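MutT/nudix family protein (Listeria innocua, PDB 3I9X) probably acts as a hydrolase of the Nudix family, its modelled chain comprising chiefly the Nudix domain of a longer protein. Local coordinates at residues M32-T36 with L46-L50. Numbering follows the deposited sequence.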
loop_
_atom_site.group_PDB
_atom_site.type_symbol
_atom_site.label_atom_id
_atom_site.label_comp_id
_atom_site.label_asym_id
_atom_site.label_seq_id
_atom_site.Cartn_x
_atom_site.Cartn_y
_atom_site.Cartn_z
ATOM N N MET A 32 6.120 5.806 -9.486
ATOM C CA MET A 32 5.268 5.669 -10.661
ATOM C C MET A 32 5.906 4.864 -11.788
ATOM O O MET A 32 6.917 5.266 -12.363
ATOM C CB MET A 32 4.935 7.045 -11.221
ATOM C CG MET A 32 4.400 8.062 -10.134
ATOM S SD MET A 32 3.651 9.587 -10.862
ATOM C CE MET A 32 3.224 8.748 -12.449
ATOM N N ILE A 33 5.306 3.736 -12.111
ATOM C CA ILE A 33 5.628 3.011 -13.334
ATOM C C ILE A 33 4.826 3.682 -14.447
ATOM O O ILE A 33 3.598 3.516 -14.555
ATOM C CB ILE A 33 5.277 1.576 -13.192
ATOM C CG1 ILE A 33 6.156 0.956 -12.107
ATOM C CG2 ILE A 33 5.441 0.817 -14.459
ATOM C CD1 ILE A 33 7.507 0.766 -12.565
ATOM N N LEU A 34 5.532 4.436 -15.270
ATOM C CA LEU A 34 4.922 5.240 -16.316
ATOM C C LEU A 34 5.108 4.621 -17.678
ATOM O O LEU A 34 6.210 4.689 -18.248
ATOM C CB LEU A 34 5.571 6.618 -16.311
ATOM C CG LEU A 34 4.821 7.834 -16.779
ATOM C CD1 LEU A 34 3.371 7.674 -16.351
ATOM C CD2 LEU A 34 5.450 9.120 -16.142
ATOM N N THR A 35 4.044 4.039 -18.212
ATOM C CA THR A 35 4.151 3.237 -19.439
ATOM C C THR A 35 3.348 3.746 -20.615
ATOM O O THR A 35 2.408 4.540 -20.457
ATOM C CB THR A 35 3.763 1.795 -19.187
ATOM O OG1 THR A 35 2.354 1.673 -19.044
ATOM C CG2 THR A 35 4.450 1.244 -17.930
ATOM N N THR A 36 3.751 3.302 -21.801
ATOM C CA THR A 36 3.010 3.525 -23.044
ATOM C C THR A 36 3.188 2.316 -23.944
ATOM O O THR A 36 3.927 1.387 -23.622
ATOM C CB THR A 36 3.416 4.793 -23.774
ATOM O OG1 THR A 36 2.488 5.049 -24.838
ATOM C CG2 THR A 36 4.804 4.694 -24.346
ATOM N N LEU A 46 5.259 -2.515 -25.013
ATOM C CA LEU A 46 5.131 -1.782 -23.759
ATOM C C LEU A 46 6.455 -1.110 -23.499
ATOM O O LEU A 46 7.478 -1.773 -23.527
ATOM C CB LEU A 46 4.816 -2.750 -22.618
ATOM C CG LEU A 46 4.392 -2.064 -21.303
ATOM C CD1 LEU A 46 2.962 -1.516 -21.458
ATOM C CD2 LEU A 46 4.474 -3.021 -20.106
ATOM N N HIS A 47 6.429 0.207 -23.325
ATOM C CA HIS A 47 7.616 0.988 -22.947
ATOM C C HIS A 47 7.441 1.649 -21.588
ATOM O O HIS A 47 6.311 1.997 -21.196
ATOM C CB HIS A 47 7.871 2.102 -23.968
ATOM C CG HIS A 47 8.431 1.634 -25.272
ATOM N ND1 HIS A 47 7.808 0.681 -26.053
ATOM C CD2 HIS A 47 9.568 1.981 -25.930
ATOM C CE1 HIS A 47 8.534 0.474 -27.140
ATOM N NE2 HIS A 47 9.604 1.254 -27.095
ATOM N N ILE A 48 8.569 1.917 -20.912
ATOM C CA ILE A 48 8.586 2.595 -19.627
ATOM C C ILE A 48 9.518 3.815 -19.609
ATOM O O ILE A 48 10.618 3.771 -20.188
ATOM C CB ILE A 48 8.917 1.595 -18.504
ATOM C CG1 ILE A 48 8.916 2.284 -17.168
ATOM C CG2 ILE A 48 10.287 0.869 -18.744
ATOM C CD1 ILE A 48 8.980 1.355 -15.972
ATOM N N LEU A 49 9.061 4.913 -18.983
ATOM C CA LEU A 49 9.902 6.078 -18.735
ATOM C C LEU A 49 10.745 5.931 -17.458
ATOM O O LEU A 49 10.233 5.726 -16.348
ATOM C CB LEU A 49 9.097 7.362 -18.608
ATOM C CG LEU A 49 9.929 8.633 -18.779
ATOM C CD1 LEU A 49 10.254 8.929 -20.265
ATOM C CD2 LEU A 49 9.238 9.903 -18.161
ATOM N N LEU A 50 12.049 6.108 -17.601
ATOM C CA LEU A 50 12.950 6.018 -16.459
ATOM C C LEU A 50 13.936 7.158 -16.474
ATOM O O LEU A 50 14.213 7.726 -17.527
ATOM C CB LEU A 50 13.684 4.707 -16.472
ATOM C CG LEU A 50 12.891 3.431 -16.363
ATOM C CD1 LEU A 50 13.862 2.195 -16.655
ATOM C CD2 LEU A 50 12.216 3.315 -15.022
HETATM O O HOH W 1 8.260 4.420 -14.855
#
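Two backbone hydrogen bonds join T36 and H47, a hydrogen-bonded antiparallel pair: H47 N to T36 O (2.8 Å) and T36 N to H47 O (2.9 Å). A third, L49 N to L34 O (3.0 Å), follows. Beyond it the strands splay, the short segments running at 139° rather than 180°, and a water takes over: it accepts from L34 N (2.8 Å) and donates to L49 O (2.8 Å) and M32 O (3.0 Å), giving these three groups a partner where the strands draw apart. At the non-hydrogen-bonded pair T35–I48, the CA atoms come within 4.5 Å, and T35 CA approaches H47 O at 3.0 Å in a CA-H...O contact. Beta-branched T35, T36 and I48 suit extended backbone; T35 OG1 hydrogen-bonds to A125 O, T36 OG1 to V127 O and H47 ND1 to T45 O. Two apolar pairs, I33 CD1–I48 CD1 (3.8 Å) and L34 CB–L49 CB (4.3 Å), add packing by aliphatic residues suited to burial. The segments belong to the Nudix-domain beta hairpin of strands 27-40 and 43-52. I33 and I48 pack on L165 of helix 161-177, strand 118-126 runs parallel beside 32-36, and L49 touches I144 of strand 144-148, which pairs antiparallel with strand 43-52.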